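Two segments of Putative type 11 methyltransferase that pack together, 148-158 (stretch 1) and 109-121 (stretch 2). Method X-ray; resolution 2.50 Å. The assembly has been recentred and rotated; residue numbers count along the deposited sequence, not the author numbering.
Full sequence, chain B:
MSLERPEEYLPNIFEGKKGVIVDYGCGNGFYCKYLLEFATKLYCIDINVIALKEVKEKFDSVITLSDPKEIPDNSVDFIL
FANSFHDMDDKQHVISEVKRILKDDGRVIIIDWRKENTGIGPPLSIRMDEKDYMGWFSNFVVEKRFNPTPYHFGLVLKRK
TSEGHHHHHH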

ATOM      1  N   PRO B 148      -4.897  29.853  -3.633  1.00 54.07           N
ATOM      2  CA  PRO B 148      -5.050  29.354  -2.255  1.00 53.39           C
ATOM      3  C   PRO B 148      -4.715  30.389  -1.213  1.00 52.75           C
ATOM      4  O   PRO B 148      -5.390  30.472  -0.185  1.00 53.11           O
ATOM      5  CB  PRO B 148      -3.999  28.228  -2.160  1.00 53.48           C
ATOM      6  CG  PRO B 148      -3.668  27.874  -3.520  1.00 53.57           C
ATOM      7  CD  PRO B 148      -3.908  29.068  -4.391  1.00 53.76           C
ATOM      8  N   THR B 149      -3.625  31.121  -1.459  1.00 51.84           N
ATOM      9  CA  THR B 149      -3.181  32.193  -0.596  1.00 50.88           C
ATOM     10  C   THR B 149      -2.589  33.279  -1.487  1.00 50.62           C
ATOM     11  O   THR B 149      -2.559  33.129  -2.692  1.00 50.62           O
ATOM     12  CB  THR B 149      -2.141  31.721   0.442  1.00 50.57           C
ATOM     13  OG1 THR B 149      -0.818  31.977  -0.050  1.00 50.97           O
ATOM     14  CG2 THR B 149      -2.309  30.279   0.778  1.00 49.26           C
ATOM     15  N   PRO B 150      -2.138  34.389  -0.899  1.00 50.64           N
ATOM     16  CA  PRO B 150      -1.591  35.463  -1.738  1.00 50.74           C
ATOM     17  C   PRO B 150      -0.126  35.236  -2.111  1.00 50.76           C
ATOM     18  O   PRO B 150       0.458  36.039  -2.866  1.00 50.68           O
ATOM     19  CB  PRO B 150      -1.722  36.725  -0.863  1.00 50.96           C
ATOM     20  CG  PRO B 150      -2.036  36.219   0.567  1.00 51.78           C
ATOM     21  CD  PRO B 150      -2.140  34.721   0.543  1.00 50.82           C
ATOM     22  N   TYR B 151       0.466  34.165  -1.578  1.00 49.73           N
ATOM     23  CA  TYR B 151       1.804  33.771  -1.960  1.00 49.01           C
ATOM     24  C   TYR B 151       1.865  32.452  -2.742  1.00 47.46           C
ATOM     25  O   TYR B 151       2.940  32.023  -3.139  1.00 47.90           O
ATOM     26  CB  TYR B 151       2.643  33.725  -0.695  1.00 49.64           C
ATOM     27  CG  TYR B 151       2.482  35.015   0.057  1.00 51.88           C
ATOM     28  CD1 TYR B 151       2.922  36.210  -0.510  1.00 55.14           C
ATOM     29  CD2 TYR B 151       1.868  35.060   1.299  1.00 54.87           C
ATOM     30  CE1 TYR B 151       2.781  37.410   0.148  1.00 56.77           C
ATOM     31  CE2 TYR B 151       1.712  36.276   1.981  1.00 57.32           C
ATOM     32  CZ  TYR B 151       2.163  37.446   1.390  1.00 57.91           C
ATOM     33  OH  TYR B 151       2.032  38.662   2.023  1.00 60.36           O
ATOM     34  N   HIS B 152       0.722  31.832  -2.994  1.00 45.36           N
ATOM     35  CA  HIS B 152       0.670  30.545  -3.679  1.00 44.13           C
ATOM     36  C   HIS B 152      -0.188  30.624  -4.917  1.00 43.24           C
ATOM     37  O   HIS B 152      -1.063  31.442  -5.003  1.00 44.29           O
ATOM     38  CB  HIS B 152       0.062  29.465  -2.785  1.00 44.06           C
ATOM     39  CG  HIS B 152       0.903  29.092  -1.607  1.00 41.33           C
ATOM     40  ND1 HIS B 152       1.064  29.915  -0.518  1.00 41.57           N
ATOM     41  CD2 HIS B 152       1.583  27.961  -1.319  1.00 40.42           C
ATOM     42  CE1 HIS B 152       1.836  29.318   0.383  1.00 40.55           C
ATOM     43  NE2 HIS B 152       2.173  28.133  -0.083  1.00 40.41           N
ATOM     44  N   PHE B 153       0.073  29.763  -5.882  1.00 41.94           N
ATOM     45  CA  PHE B 153      -0.813  29.587  -6.995  1.00 40.53           C
ATOM     46  C   PHE B 153      -1.287  28.164  -6.942  1.00 39.57           C
ATOM     47  O   PHE B 153      -0.770  27.371  -6.168  1.00 39.25           O
ATOM     48  CB  PHE B 153      -0.141  29.933  -8.332  1.00 40.85           C
ATOM     49  CG  PHE B 153       0.961  29.012  -8.734  1.00 40.63           C
ATOM     50  CD1 PHE B 153       0.758  28.066  -9.710  1.00 39.35           C
ATOM     51  CD2 PHE B 153       2.207  29.119  -8.160  1.00 42.29           C
ATOM     52  CE1 PHE B 153       1.751  27.231 -10.094  1.00 41.05           C
ATOM     53  CE2 PHE B 153       3.221  28.290  -8.545  1.00 43.42           C
ATOM     54  CZ  PHE B 153       2.995  27.337  -9.519  1.00 42.93           C
ATOM     55  N   GLY B 154      -2.291  27.862  -7.751  1.00 39.32           N
ATOM     56  CA  GLY B 154      -3.006  26.588  -7.710  1.00 39.00           C
ATOM     57  C   GLY B 154      -3.489  26.243  -9.108  1.00 39.04           C
ATOM     58  O   GLY B 154      -3.988  27.098  -9.811  1.00 38.94           O
ATOM     59  N   LEU B 155      -3.305  24.999  -9.535  1.00 39.28           N
ATOM     60  CA  LEU B 155      -3.807  24.549 -10.831  1.00 39.05           C
ATOM     61  C   LEU B 155      -4.587  23.243 -10.673  1.00 39.57           C
ATOM     62  O   LEU B 155      -4.338  22.451  -9.743  1.00 40.26           O
ATOM     63  CB  LEU B 155      -2.670  24.328 -11.808  1.00 38.66           C
ATOM     64  CG  LEU B 155      -1.575  25.395 -11.933  1.00 38.71           C
ATOM     65  CD1 LEU B 155      -0.361  24.752 -12.608  1.00 35.25           C
ATOM     66  CD2 LEU B 155      -2.055  26.657 -12.713  1.00 37.91           C
ATOM     67  N   VAL B 156      -5.567  23.055 -11.548  1.00 39.40           N
ATOM     68  CA  VAL B 156      -6.210  21.792 -11.699  1.00 39.39           C
ATOM     69  C   VAL B 156      -5.898  21.450 -13.123  1.00 40.21           C
ATOM     70  O   VAL B 156      -6.045  22.287 -13.998  1.00 41.68           O
ATOM     71  CB  VAL B 156      -7.721  21.870 -11.474  1.00 39.90           C
ATOM     72  CG1 VAL B 156      -8.387  20.452 -11.667  1.00 37.65           C
ATOM     73  CG2 VAL B 156      -8.034  22.493 -10.086  1.00 38.78           C
ATOM     74  N   LEU B 157      -5.452  20.228 -13.350  1.00 40.26           N
ATOM     75  CA  LEU B 157      -4.888  19.815 -14.594  1.00 40.38           C
ATOM     76  C   LEU B 157      -5.626  18.562 -15.042  1.00 41.22           C
ATOM     77  O   LEU B 157      -5.929  17.733 -14.213  1.00 40.53           O
ATOM     78  CB  LEU B 157      -3.436  19.443 -14.348  1.00 40.30           C
ATOM     79  CG  LEU B 157      -2.271  20.349 -14.647  1.00 40.54           C
ATOM     80  CD1 LEU B 157      -2.489  21.694 -14.064  1.00 41.31           C
ATOM     81  CD2 LEU B 157      -1.004  19.711 -14.105  1.00 39.61           C
ATOM     82  N   LYS B 158      -5.881  18.421 -16.342  1.00 42.82           N
ATOM     83  CA  LYS B 158      -6.439  17.208 -16.919  1.00 44.66           C
ATOM     84  C   LYS B 158      -5.550  16.753 -18.039  1.00 45.23           C
ATOM     85  O   LYS B 158      -4.798  17.520 -18.568  1.00 43.45           O
ATOM     86  CB  LYS B 158      -7.831  17.481 -17.507  1.00 46.08           C
ATOM     87  CG  LYS B 158      -7.832  18.540 -18.660  1.00 48.63           C
ATOM     88  CD  LYS B 158      -9.224  18.929 -19.141  1.00 52.83           C
ATOM     89  CE  LYS B 158      -9.557  18.378 -20.521  1.00 56.82           C
ATOM     90  NZ  LYS B 158     -10.607  19.201 -21.186  1.00 58.12           N
TER
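Stretch 2, residues 109-121: IIIDWRKENTGIG

The apolar centre of the contact is built around Ile 110, whose side chain lies on the same face of the sheet as Leu 155. Its CB is 4.3 Å from Leu 155 CD1, and its CG1 is 4.3 Å from Leu 157 CD2. On the other face, Ile 111 sits opposite Gly 154, their CA atoms 4.4 Å apart. Because Gly 154 has no side chain, Pro 148 can fold back over this position; a CB on Gly 154 would be crowded by Pro 148 CD at 3.4 Å. The proline ring also packs against the isoleucine, with Pro 148 CG 3.9 Å from Ile 111 CG2.

Stretch 2 lies alongside stretch 1 as a neighbouring antiparallel strand and then continues as a loop. Strand 109-113 and strand 152-158 run at 166° to one another, with a closest approach of 4.6 Å between their axes, and the two stretches together bury 901 Å² of surface. Backbone hydrogen bonds fix the register. Ile 110 and Leu 155 form a reciprocal pair, Ile 110 N to Leu 155 O at 2.9 Å and Leu 155 N to Ile 110 O at 2.7 Å. Two residues along, Asp 112 N reaches Phe 153 O at 3.2 Å, and Phe 153 N reaches Asp 112 O at 2.9 Å. Between these rungs the non-hydrogen-bonded pair Gly 154 and Ile 111 comes closer together, and Gly 154 CA makes a CA-H...O contact of 3.1 Å with Ile 110 O.

Toward the end of strand 109-113 the contact becomes aromatic. The CA atoms of His 152 and Trp 113 are 4.3 Å apart and their side chains diverge at the base, yet the rings meet further out: His 152 NE2 lies over one face of the indole, 3.3 Å from Trp 113 CE2, with the ring planes inclined at 38°. Beyond them, Tyr 151 receives the loop of stretch 2, its CD1 3.6 Å from Thr 118 CB and its CD2 3.8 Å from Ile 120 CD1.

Arg 114 forms the polar edge. Its backbone extends the ladder past the strand, with Arg 114 N donating to Tyr 151 O at 2.8 Å. Its side chain, m at chi1 and t at chi2 and chi3, returns to stretch 1, where Arg 114 NE donates to Pro 150 O at 3.0 Å. The guanidinium presents one face to the carbonyl of His 152, with Arg 114 CZ 3.1 Å from His 152 O. Backbone and side chain of Arg 114 thus hold two successive carbonyls, those of Tyr 151 and Pro 150, just before strand 152-158, while the approach to His 152 O is close but not a hydrogen bond.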

ATOM      1  N   ILE B 109      -3.874  18.112  -9.079  1.00 36.50           N
ATOM      2  CA  ILE B 109      -3.961  19.402  -8.421  1.00 37.55           C
ATOM      3  C   ILE B 109      -2.582  19.850  -7.985  1.00 38.14           C
ATOM      4  O   ILE B 109      -1.975  19.187  -7.172  1.00 39.13           O
ATOM      5  CB  ILE B 109      -4.842  19.359  -7.150  1.00 37.53           C
ATOM      6  CG1 ILE B 109      -6.221  18.752  -7.455  1.00 39.22           C
ATOM      7  CG2 ILE B 109      -5.014  20.743  -6.608  1.00 36.98           C
ATOM      8  CD1 ILE B 109      -6.854  17.992  -6.284  1.00 39.14           C
ATOM      9  N   ILE B 110      -2.108  20.985  -8.509  1.00 38.48           N
ATOM     10  CA  ILE B 110      -0.873  21.612  -8.059  1.00 38.05           C
ATOM     11  C   ILE B 110      -1.145  22.819  -7.182  1.00 38.49           C
ATOM     12  O   ILE B 110      -1.864  23.721  -7.580  1.00 38.67           O
ATOM     13  CB  ILE B 110      -0.013  22.137  -9.251  1.00 38.26           C
ATOM     14  CG1 ILE B 110       0.291  21.021 -10.266  1.00 37.58           C
ATOM     15  CG2 ILE B 110       1.280  22.812  -8.751  1.00 35.32           C
ATOM     16  CD1 ILE B 110       0.637  19.706  -9.670  1.00 36.91           C
ATOM     17  N   ILE B 111      -0.559  22.826  -5.990  1.00 38.86           N
ATOM     18  CA  ILE B 111      -0.394  24.026  -5.193  1.00 39.05           C
ATOM     19  C   ILE B 111       1.090  24.220  -4.949  1.00 39.59           C
ATOM     20  O   ILE B 111       1.779  23.284  -4.579  1.00 41.33           O
ATOM     21  CB  ILE B 111      -1.111  23.916  -3.846  1.00 39.46           C
ATOM     22  CG1 ILE B 111      -2.624  23.719  -4.085  1.00 40.73           C
ATOM     23  CG2 ILE B 111      -0.881  25.166  -3.021  1.00 36.94           C
ATOM     24  CD1 ILE B 111      -3.390  23.244  -2.847  1.00 41.70           C
ATOM     25  N   ASP B 112       1.592  25.423  -5.189  1.00 39.57           N
ATOM     26  CA  ASP B 112       2.962  25.748  -4.899  1.00 39.40           C
ATOM     27  C   ASP B 112       3.104  27.239  -4.752  1.00 39.25           C
ATOM     28  O   ASP B 112       2.216  27.997  -5.152  1.00 39.01           O
ATOM     29  CB  ASP B 112       3.911  25.261  -6.014  1.00 39.40           C
ATOM     30  CG  ASP B 112       5.288  24.836  -5.479  1.00 40.00           C
ATOM     31  OD1 ASP B 112       5.577  25.095  -4.284  1.00 41.36           O
ATOM     32  OD2 ASP B 112       6.082  24.210  -6.235  1.00 40.32           O
ATOM     33  N   TRP B 113       4.259  27.625  -4.209  1.00 39.06           N
ATOM     34  CA  TRP B 113       4.643  28.988  -3.947  1.00 39.67           C
ATOM     35  C   TRP B 113       4.879  29.804  -5.199  1.00 40.94           C
ATOM     36  O   TRP B 113       5.400  29.289  -6.157  1.00 41.74           O
ATOM     37  CB  TRP B 113       5.922  28.982  -3.139  1.00 39.23           C
ATOM     38  CG  TRP B 113       5.766  28.467  -1.751  1.00 39.45           C
ATOM     39  CD1 TRP B 113       5.907  27.183  -1.341  1.00 39.44           C
ATOM     40  CD2 TRP B 113       5.432  29.227  -0.586  1.00 38.14           C
ATOM     41  NE1 TRP B 113       5.700  27.089   0.019  1.00 39.63           N
ATOM     42  CE2 TRP B 113       5.403  28.327   0.508  1.00 39.30           C
ATOM     43  CE3 TRP B 113       5.195  30.576  -0.352  1.00 38.26           C
ATOM     44  CZ2 TRP B 113       5.149  28.738   1.820  1.00 38.67           C
ATOM     45  CZ3 TRP B 113       4.922  30.995   0.961  1.00 37.91           C
ATOM     46  CH2 TRP B 113       4.895  30.078   2.021  1.00 39.56           C
ATOM     47  N   ARG B 114       4.515  31.081  -5.208  1.00 42.57           N
ATOM     48  CA  ARG B 114       4.761  31.874  -6.411  1.00 44.25           C
ATOM     49  C   ARG B 114       6.275  32.064  -6.539  1.00 44.09           C
ATOM     50  O   ARG B 114       6.989  32.101  -5.543  1.00 42.94           O
ATOM     51  CB  ARG B 114       4.055  33.222  -6.396  1.00 44.76           C
ATOM     52  CG  ARG B 114       2.571  33.145  -6.151  1.00 49.85           C
ATOM     53  CD  ARG B 114       1.910  34.501  -6.338  1.00 55.85           C
ATOM     54  NE  ARG B 114       0.689  34.665  -5.537  1.00 61.64           N
ATOM     55  CZ  ARG B 114      -0.565  34.343  -5.923  1.00 65.79           C
ATOM     56  NH1 ARG B 114      -0.821  33.785  -7.126  1.00 66.13           N
ATOM     57  NH2 ARG B 114      -1.593  34.577  -5.088  1.00 65.91           N
ATOM     58  N   LYS B 115       6.722  32.205  -7.779  1.00 44.42           N
ATOM     59  CA  LYS B 115       8.116  32.332  -8.118  1.00 45.17           C
ATOM     60  C   LYS B 115       8.524  33.809  -8.092  1.00 46.14           C
ATOM     61  O   LYS B 115       8.883  34.394  -9.106  1.00 45.32           O
ATOM     62  CB  LYS B 115       8.324  31.712  -9.500  1.00 45.03           C
ATOM     63  CG  LYS B 115       9.778  31.455  -9.904  1.00 44.67           C
ATOM     64  CD  LYS B 115       9.834  30.989 -11.351  1.00 44.26           C
ATOM     65  CE  LYS B 115      11.095  30.229 -11.704  1.00 44.76           C
ATOM     66  NZ  LYS B 115      11.150  29.952 -13.198  1.00 45.71           N
ATOM     67  N   GLU B 116       8.417  34.398  -6.909  1.00 48.30           N
ATOM     68  CA  GLU B 116       8.851  35.767  -6.625  1.00 50.29           C
ATOM     69  C   GLU B 116       9.289  35.762  -5.188  1.00 50.91           C
ATOM     70  O   GLU B 116       9.078  34.774  -4.495  1.00 50.36           O
ATOM     71  CB  GLU B 116       7.746  36.809  -6.847  1.00 50.69           C
ATOM     72  CG  GLU B 116       6.335  36.401  -6.401  1.00 54.92           C
ATOM     73  CD  GLU B 116       5.268  37.517  -6.650  1.00 60.40           C
ATOM     74  OE1 GLU B 116       4.219  37.228  -7.310  1.00 60.33           O
ATOM     75  OE2 GLU B 116       5.493  38.680  -6.178  1.00 63.18           O
ATOM     76  N   ASN B 117       9.919  36.839  -4.720  1.00 52.23           N
ATOM     77  CA  ASN B 117      10.363  36.832  -3.332  1.00 53.15           C
ATOM     78  C   ASN B 117       9.237  37.305  -2.444  1.00 51.64           C
ATOM     79  O   ASN B 117       8.931  38.476  -2.407  1.00 52.49           O
ATOM     80  CB  ASN B 117      11.631  37.649  -3.090  1.00 54.29           C
ATOM     81  CG  ASN B 117      12.256  37.339  -1.701  1.00 59.49           C
ATOM     82  OD1 ASN B 117      11.716  36.508  -0.909  1.00 61.92           O
ATOM     83  ND2 ASN B 117      13.398  37.991  -1.406  1.00 63.07           N
ATOM     84  N   THR B 118       8.603  36.357  -1.760  1.00 50.03           N
ATOM     85  CA  THR B 118       7.459  36.608  -0.892  1.00 47.55           C
ATOM     86  C   THR B 118       7.918  36.644   0.571  1.00 46.74           C
ATOM     87  O   THR B 118       7.109  36.750   1.479  1.00 46.80           O
ATOM     88  CB  THR B 118       6.456  35.505  -1.054  1.00 46.99           C
ATOM     89  OG1 THR B 118       7.072  34.263  -0.691  1.00 46.30           O
ATOM     90  CG2 THR B 118       5.993  35.440  -2.468  1.00 44.48           C
ATOM     91  N   GLY B 119       9.220  36.545   0.803  1.00 45.43           N
ATOM     92  CA  GLY B 119       9.767  36.691   2.127  1.00 44.65           C
ATOM     93  C   GLY B 119       9.605  35.409   2.898  1.00 44.55           C
ATOM     94  O   GLY B 119      10.580  34.810   3.358  1.00 44.12           O
ATOM     95  N   ILE B 120       8.356  34.989   3.074  1.00 44.48           N
ATOM     96  CA  ILE B 120       8.104  33.668   3.622  1.00 44.21           C
ATOM     97  C   ILE B 120       8.233  32.664   2.475  1.00 44.00           C
ATOM     98  O   ILE B 120       8.140  33.035   1.285  1.00 42.11           O
ATOM     99  CB  ILE B 120       6.725  33.526   4.312  1.00 44.24           C
ATOM    100  CG1 ILE B 120       5.586  33.927   3.382  1.00 44.30           C
ATOM    101  CG2 ILE B 120       6.674  34.363   5.585  1.00 44.99           C
ATOM    102  CD1 ILE B 120       4.213  33.706   4.018  1.00 45.60           C
ATOM    103  N   GLY B 121       8.487  31.412   2.875  1.00 44.17           N
ATOM    104  CA  GLY B 121       8.478  30.260   1.988  1.00 44.84           C
ATOM    105  C   GLY B 121       9.880  29.771   1.662  1.00 44.88           C
ATOM    106  O   GLY B 121      10.845  30.234   2.226  1.00 45.10           O
TER